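Local coordinates for protein CalsepRRP (Calystegia sepium, PDB 1JY5) that belongs to the RNase T2 family, whose members cleave RNA, and may share that ribonuclease activity, at residues Lys77-Tyr82 with Ser96-Glu101. Numbering follows the deposited sequence.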
loop_
_atom_site.group_PDB
_atom_site.type_symbol
_atom_site.label_atom_id
_atom_site.label_comp_id
_atom_site.label_asym_id
_atom_site.label_seq_id
_atom_site.Cartn_x
_atom_site.Cartn_y
_atom_site.Cartn_z
ATOM N N LYS A 77 -6.930 10.995 2.890
ATOM C CA LYS A 77 -6.275 10.745 4.159
ATOM C C LYS A 77 -5.542 9.417 4.259
ATOM O O LYS A 77 -4.461 9.343 4.847
ATOM C CB LYS A 77 -7.301 10.851 5.291
ATOM C CG LYS A 77 -6.723 10.678 6.686
ATOM C CD LYS A 77 -7.795 10.919 7.739
ATOM C CE LYS A 77 -7.286 10.610 9.134
ATOM N NZ LYS A 77 -6.132 11.475 9.509
ATOM N N TYR A 78 -6.111 8.367 3.679
ATOM C CA TYR A 78 -5.498 7.046 3.779
ATOM C C TYR A 78 -4.782 6.537 2.539
ATOM O O TYR A 78 -4.110 5.507 2.582
ATOM C CB TYR A 78 -6.561 6.053 4.239
ATOM C CG TYR A 78 -7.203 6.494 5.535
ATOM C CD1 TYR A 78 -8.491 7.021 5.557
ATOM C CD2 TYR A 78 -6.503 6.417 6.734
ATOM C CE1 TYR A 78 -9.067 7.463 6.748
ATOM C CE2 TYR A 78 -7.064 6.854 7.929
ATOM C CZ TYR A 78 -8.347 7.375 7.928
ATOM O OH TYR A 78 -8.905 7.795 9.114
ATOM N N TRP A 79 -4.930 7.262 1.435
ATOM C CA TRP A 79 -4.262 6.903 0.187
ATOM C C TRP A 79 -3.603 8.164 -0.389
ATOM O O TRP A 79 -3.754 8.470 -1.568
ATOM C CB TRP A 79 -5.272 6.348 -0.821
ATOM C CG TRP A 79 -4.645 5.540 -1.926
ATOM C CD1 TRP A 79 -3.444 5.765 -2.527
ATOM C CD2 TRP A 79 -5.201 4.386 -2.564
ATOM N NE1 TRP A 79 -3.211 4.821 -3.498
ATOM C CE2 TRP A 79 -4.276 3.961 -3.543
ATOM C CE3 TRP A 79 -6.392 3.668 -2.401
ATOM C CZ2 TRP A 79 -4.505 2.848 -4.363
ATOM C CZ3 TRP A 79 -6.621 2.563 -3.214
ATOM C CH2 TRP A 79 -5.678 2.164 -4.184
ATOM N N PRO A 80 -2.861 8.915 0.440
ATOM C CA PRO A 80 -2.211 10.135 -0.059
ATOM C C PRO A 80 -0.942 9.884 -0.869
ATOM O O PRO A 80 -0.415 8.775 -0.905
ATOM C CB PRO A 80 -1.873 10.908 1.219
ATOM C CG PRO A 80 -2.677 10.239 2.300
ATOM C CD PRO A 80 -2.686 8.800 1.896
ATOM N N SER A 81 -0.457 10.946 -1.501
ATOM C CA SER A 81 0.774 10.911 -2.272
ATOM C C SER A 81 1.818 11.606 -1.390
ATOM O O SER A 81 1.471 12.500 -0.613
ATOM C CB SER A 81 0.591 11.684 -3.579
ATOM O OG SER A 81 1.775 11.669 -4.351
ATOM N N TYR A 82 3.082 11.196 -1.485
ATOM C CA TYR A 82 4.138 11.817 -0.682
ATOM C C TYR A 82 5.197 12.501 -1.548
ATOM O O TYR A 82 6.391 12.446 -1.244
ATOM C CB TYR A 82 4.827 10.783 0.223
ATOM C CG TYR A 82 3.921 10.155 1.255
ATOM C CD1 TYR A 82 3.271 8.951 0.996
ATOM C CD2 TYR A 82 3.675 10.790 2.474
ATOM C CE1 TYR A 82 2.396 8.391 1.920
ATOM C CE2 TYR A 82 2.796 10.239 3.408
ATOM C CZ TYR A 82 2.158 9.036 3.120
ATOM O OH TYR A 82 1.270 8.494 4.024
ATOM N N SER A 96 -2.774 12.310 -10.304
ATOM C CA SER A 96 -2.697 11.895 -8.909
ATOM C C SER A 96 -2.298 10.436 -8.774
ATOM O O SER A 96 -2.311 9.678 -9.749
ATOM C CB SER A 96 -4.056 12.069 -8.237
ATOM O OG SER A 96 -4.971 11.117 -8.761
ATOM N N ASP A 97 -1.978 10.050 -7.543
ATOM C CA ASP A 97 -1.595 8.682 -7.249
ATOM C C ASP A 97 -2.772 7.746 -7.514
ATOM O O ASP A 97 -2.578 6.590 -7.882
ATOM C CB ASP A 97 -1.093 8.562 -5.796
ATOM C CG ASP A 97 -2.162 8.882 -4.752
ATOM O OD1 ASP A 97 -3.154 9.580 -5.054
ATOM O OD2 ASP A 97 -1.989 8.450 -3.597
ATOM N N LEU A 98 -3.990 8.256 -7.355
ATOM C CA LEU A 98 -5.185 7.454 -7.598
ATOM C C LEU A 98 -5.316 7.137 -9.089
ATOM O O LEU A 98 -5.576 5.996 -9.462
ATOM C CB LEU A 98 -6.439 8.199 -7.120
ATOM C CG LEU A 98 -6.431 8.730 -5.679
ATOM C CD1 LEU A 98 -7.765 9.416 -5.370
ATOM C CD2 LEU A 98 -6.192 7.577 -4.698
ATOM N N ALA A 99 -5.143 8.146 -9.941
ATOM C CA ALA A 99 -5.244 7.937 -11.381
ATOM C C ALA A 99 -4.144 6.971 -11.824
ATOM O O ALA A 99 -4.349 6.130 -12.707
ATOM C CB ALA A 99 -5.113 9.266 -12.124
ATOM N N TYR A 100 -2.983 7.089 -11.189
ATOM C CA TYR A 100 -1.832 6.231 -11.490
ATOM C C TYR A 100 -2.113 4.753 -11.161
ATOM O O TYR A 100 -1.915 3.871 -12.001
ATOM C CB TYR A 100 -0.608 6.715 -10.697
ATOM C CG TYR A 100 0.605 5.809 -10.767
ATOM C CD1 TYR A 100 1.586 5.989 -11.737
ATOM C CD2 TYR A 100 0.775 4.782 -9.848
ATOM C CE1 TYR A 100 2.713 5.170 -11.782
ATOM C CE2 TYR A 100 1.891 3.957 -9.884
ATOM C CZ TYR A 100 2.857 4.151 -10.847
ATOM O OH TYR A 100 3.971 3.328 -10.861
ATOM N N GLU A 101 -2.571 4.492 -9.938
ATOM C CA GLU A 101 -2.866 3.132 -9.503
ATOM C C GLU A 101 -4.054 2.533 -10.252
ATOM O O GLU A 101 -4.083 1.333 -10.519
ATOM C CB GLU A 101 -3.129 3.103 -7.992
ATOM C CG GLU A 101 -1.903 3.448 -7.146
ATOM C CD GLU A 101 -0.790 2.417 -7.274
ATOM O OE1 GLU A 101 0.393 2.782 -7.096
ATOM O OE2 GLU A 101 -1.092 1.232 -7.537
#
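Trp79 meets Asp97, Leu98 and Glu101 in turn, so its indole spans the first helical turn of 97-106. CB lies 4.2 Å from Leu98 CD2. Beyond it CG stands anti to the backbone N (chi1 -161°), beside the carbonyl carbon, and is 3.8 Å from Leu98 CD2. The same methyl, CD2 of Leu98, sits over one face of the five-membered ring, 3.9 Å from its centroid and 13° off the normal, a CH-pi contact by both measures. CD1 approaches Asp97 OD2 at 3.2 Å, with the carboxylate turned 84° from the ring plane. Farther round, NE1 passes near Glu101 CG, and CZ2 reaches that methylene group at 3.9 Å; here the glutamate meets the indole at its edge, near the ring plane. An alanine in place of Trp79 would probably leave a gap beside Leu98 CD2 and Glu101 CG, since the whole indole that touches them would be gone.

The polar part centres on Asp97. Its OD2 stands 2.7 Å from Trp79 O and 3.1 Å from Pro80 O, the latter pair close but not hydrogen-bonded. Ser81 adds a van der Waals touch, its CB 4.1 Å from Asp97 CG. At the helix start, Ser96 is the N-cap: its OG accepts a nearly straight bond from Ala99 N and a weak one from Leu98 N.

Within the RNase T2 family fold, the contact thus packs the chain leaving helix 72-78 against the N-terminal turn of helix 97-106. Helix 116-129 adjoins both sides, Phe120 touching Trp79 and Leu98, while Glu101 OE2 accepts a hydrogen bond from Trp46 NE1 on strand 40-48 of the main antiparallel sheet.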